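Local coordinates for protein L-talarate/galactarate dehydratase (Salmonella typhimurium, PDB 2PP0) that dehydrates L-talarate and galactarate to 5-keto-4-deoxy-D-glucarate and interconverts the two acid sugars by epimerization, using one magnesium ion per subunit, at residues M331-H336 against H374-T379. Sequence-based numbering, arbitrary orientation.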
ATOM      1  N   MET B 331     -20.327  -5.145   1.792  1.00 34.82           N
ATOM      2  CA  MET B 331     -19.951  -4.340   2.952  1.00 35.00           C
ATOM      3  C   MET B 331     -19.108  -5.135   3.949  1.00 34.97           C
ATOM      4  O   MET B 331     -18.328  -4.559   4.714  1.00 33.60           O
ATOM      5  CB  MET B 331     -21.199  -3.755   3.645  1.00 33.66           C
ATOM      6  CG  MET B 331     -22.267  -4.764   4.055  1.00 32.96           C
ATOM      7  SD  MET B 331     -23.728  -3.987   4.814  1.00 27.30           S
ATOM      8  CE  MET B 331     -24.406  -5.403   5.684  1.00 33.15           C
ATOM      9  N   GLU B 332     -19.247  -6.457   3.917  1.00 34.86           N
ATOM     10  CA  GLU B 332     -18.496  -7.331   4.814  1.00 35.59           C
ATOM     11  C   GLU B 332     -16.997  -7.174   4.573  1.00 35.45           C
ATOM     12  O   GLU B 332     -16.180  -7.388   5.473  1.00 34.38           O
ATOM     13  CB  GLU B 332     -18.910  -8.793   4.608  1.00 37.42           C
ATOM     14  CG  GLU B 332     -20.360  -9.126   5.015  1.00 38.60           C
ATOM     15  CD  GLU B 332     -21.419  -8.504   4.109  1.00 41.44           C
ATOM     16  OE1 GLU B 332     -21.093  -8.100   2.968  1.00 40.45           O
ATOM     17  OE2 GLU B 332     -22.595  -8.433   4.531  1.00 43.55           O
ATOM     18  N   VAL B 333     -16.640  -6.796   3.349  1.00 33.20           N
ATOM     19  CA  VAL B 333     -15.243  -6.584   2.997  1.00 31.64           C
ATOM     20  C   VAL B 333     -14.933  -5.092   2.892  1.00 30.73           C
ATOM     21  O   VAL B 333     -13.916  -4.620   3.405  1.00 31.10           O
ATOM     22  CB  VAL B 333     -14.893  -7.242   1.644  1.00 31.93           C
ATOM     23  CG1 VAL B 333     -13.464  -6.906   1.265  1.00 29.50           C
ATOM     24  CG2 VAL B 333     -15.086  -8.758   1.730  1.00 29.74           C
ATOM     25  N   HIS B 334     -15.814  -4.347   2.236  1.00 28.27           N
ATOM     26  CA  HIS B 334     -15.588  -2.920   2.049  1.00 28.41           C
ATOM     27  C   HIS B 334     -15.618  -2.061   3.312  1.00 27.54           C
ATOM     28  O   HIS B 334     -15.135  -0.928   3.294  1.00 25.70           O
ATOM     29  CB  HIS B 334     -16.567  -2.364   1.012  1.00 28.75           C
ATOM     30  CG  HIS B 334     -16.448  -3.013  -0.334  1.00 29.75           C
ATOM     31  ND1 HIS B 334     -15.234  -3.233  -0.948  1.00 32.61           N
ATOM     32  CD2 HIS B 334     -17.389  -3.480  -1.187  1.00 29.82           C
ATOM     33  CE1 HIS B 334     -15.432  -3.809  -2.120  1.00 29.34           C
ATOM     34  NE2 HIS B 334     -16.731  -3.970  -2.289  1.00 32.12           N
ATOM     35  N   LEU B 335     -16.180  -2.572   4.404  1.00 27.70           N
ATOM     36  CA  LEU B 335     -16.203  -1.794   5.643  1.00 28.26           C
ATOM     37  C   LEU B 335     -14.761  -1.550   6.075  1.00 28.44           C
ATOM     38  O   LEU B 335     -14.395  -0.442   6.460  1.00 30.03           O
ATOM     39  CB  LEU B 335     -16.944  -2.536   6.760  1.00 29.07           C
ATOM     40  CG  LEU B 335     -16.859  -1.901   8.161  1.00 31.41           C
ATOM     41  CD1 LEU B 335     -17.553  -0.556   8.178  1.00 30.15           C
ATOM     42  CD2 LEU B 335     -17.500  -2.822   9.185  1.00 32.75           C
ATOM     43  N   HIS B 336     -13.945  -2.595   5.988  1.00 28.57           N
ATOM     44  CA  HIS B 336     -12.539  -2.526   6.374  1.00 29.15           C
ATOM     45  C   HIS B 336     -11.726  -1.646   5.436  1.00 29.28           C
ATOM     46  O   HIS B 336     -10.877  -0.875   5.881  1.00 26.73           O
ATOM     47  CB  HIS B 336     -11.934  -3.932   6.388  1.00 29.71           C
ATOM     48  CG  HIS B 336     -12.580  -4.855   7.373  1.00 32.41           C
ATOM     49  ND1 HIS B 336     -12.302  -4.816   8.721  1.00 31.57           N
ATOM     50  CD2 HIS B 336     -13.527  -5.811   7.209  1.00 32.01           C
ATOM     51  CE1 HIS B 336     -13.052  -5.705   9.348  1.00 33.70           C
ATOM     52  NE2 HIS B 336     -13.803  -6.323   8.454  1.00 33.37           N
ATOM     53  N   HIS B 374     -11.381 -10.405  14.519  1.00 30.65           N
ATOM     54  CA  HIS B 374     -10.190 -10.356  13.670  1.00 32.42           C
ATOM     55  C   HIS B 374     -10.465 -10.623  12.185  1.00 33.76           C
ATOM     56  O   HIS B 374     -11.495 -11.201  11.827  1.00 33.53           O
ATOM     57  CB  HIS B 374      -9.144 -11.346  14.192  1.00 32.57           C
ATOM     58  CG  HIS B 374      -8.748 -11.108  15.617  1.00 34.67           C
ATOM     59  ND1 HIS B 374      -7.850 -11.912  16.286  1.00 35.49           N
ATOM     60  CD2 HIS B 374      -9.133 -10.156  16.502  1.00 35.67           C
ATOM     61  CE1 HIS B 374      -7.698 -11.468  17.522  1.00 36.45           C
ATOM     62  NE2 HIS B 374      -8.466 -10.404  17.678  1.00 36.32           N
ATOM     63  N   GLY B 375      -9.534 -10.200  11.331  1.00 32.50           N
ATOM     64  CA  GLY B 375      -9.699 -10.394   9.898  1.00 28.86           C
ATOM     65  C   GLY B 375     -10.968  -9.713   9.424  1.00 27.80           C
ATOM     66  O   GLY B 375     -11.293  -8.622   9.888  1.00 25.87           O
ATOM     67  N   LEU B 376     -11.688 -10.340   8.497  1.00 26.95           N
ATOM     68  CA  LEU B 376     -12.931  -9.758   8.010  1.00 28.60           C
ATOM     69  C   LEU B 376     -13.946  -9.714   9.148  1.00 28.31           C
ATOM     70  O   LEU B 376     -14.862  -8.898   9.142  1.00 28.34           O
ATOM     71  CB  LEU B 376     -13.490 -10.583   6.842  1.00 28.08           C
ATOM     72  CG  LEU B 376     -12.599 -10.623   5.599  1.00 27.39           C
ATOM     73  CD1 LEU B 376     -13.168 -11.597   4.562  1.00 28.13           C
ATOM     74  CD2 LEU B 376     -12.499  -9.214   5.028  1.00 29.00           C
ATOM     75  N   GLY B 377     -13.775 -10.604  10.123  1.00 30.01           N
ATOM     76  CA  GLY B 377     -14.684 -10.644  11.257  1.00 31.21           C
ATOM     77  C   GLY B 377     -15.963 -11.422  11.002  1.00 34.00           C
ATOM     78  O   GLY B 377     -17.005 -11.129  11.589  1.00 34.80           O
ATOM     79  N   PHE B 378     -15.889 -12.420  10.130  1.00 34.47           N
ATOM     80  CA  PHE B 378     -17.061 -13.225   9.804  1.00 36.15           C
ATOM     81  C   PHE B 378     -16.698 -14.693   9.672  1.00 34.02           C
ATOM     82  O   PHE B 378     -15.600 -15.026   9.231  1.00 34.46           O
ATOM     83  CB  PHE B 378     -17.678 -12.755   8.475  1.00 38.83           C
ATOM     84  CG  PHE B 378     -18.344 -11.400   8.546  1.00 43.06           C
ATOM     85  CD1 PHE B 378     -19.583 -11.247   9.163  1.00 45.23           C
ATOM     86  CD2 PHE B 378     -17.743 -10.284   7.970  1.00 44.61           C
ATOM     87  CE1 PHE B 378     -20.215 -10.005   9.204  1.00 46.86           C
ATOM     88  CE2 PHE B 378     -18.367  -9.034   8.005  1.00 45.90           C
ATOM     89  CZ  PHE B 378     -19.605  -8.895   8.623  1.00 46.86           C
ATOM     90  N   THR B 379     -17.617 -15.570  10.068  1.00 33.35           N
ATOM     91  CA  THR B 379     -17.407 -17.008   9.935  1.00 33.54           C
ATOM     92  C   THR B 379     -18.576 -17.535   9.105  1.00 32.34           C
ATOM     93  O   THR B 379     -19.696 -17.045   9.224  1.00 32.68           O
ATOM     94  CB  THR B 379     -17.383 -17.736  11.298  1.00 34.37           C
ATOM     95  OG1 THR B 379     -18.640 -17.557  11.961  1.00 36.74           O
ATOM     96  CG2 THR B 379     -16.259 -17.195  12.171  1.00 34.69           C
TER
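His336 reaches from helix 331-339 to Leu376 in the loop that follows strand 367-369, and the hydrogen bond from His336 NE2 to Leu376 O measures 2.9 Å. Two angles describe its quality: the N-H...O angle is 150°, a moderate bend, and the donor stands 43° out of the carbonyl plane. The imidazole CG lies anti to its own carbonyl carbon and beside the backbone N (chi1 -62°), an orientation in which NE2 meets the loop carbonyl. On the same ring His336 CE1 passes 3.4 Å from Gly375 O, while ND1 accepts a hydrogen bond from the backbone N of Ala152, so both ring nitrogens have partners and the rotation of the imidazole is fixed.

Leu376 buries the largest area of any residue here. Its CD2 methyl packs 4.2 Å from Val333 CG2 and equally close to His336 CD2, and lies 4.1 Å from Glu332 O; Leu151 of helix 151-155 touches both Leu376 and His336. The peptide carrying the acceptor belongs to a type II' beta turn, His374 to Gly377.

Farther along the loop, Phe378 meets the aliphatic part of Glu332 in the helix. Glu332 CG sits over one ring face, 4.0 Å from the centroid of Phe378, a CH-pi contact, and Glu332 CB comes to 3.4 Å from Phe378 CE2. Phe357 meets the same ring and also touches Glu332.

Both segments lie within the enolase C-terminal domain-like region of the sequence, the helix following strand 324-325. With every touching residue buried, one directed N-H...O bond amid apolar and CH-pi packing implies that the turn is held to the helix in a defined orientation; the carbonyl of buried Leu376 is satisfied by His336, whose ring, donating at NE2 and accepting at ND1, is probably neutral.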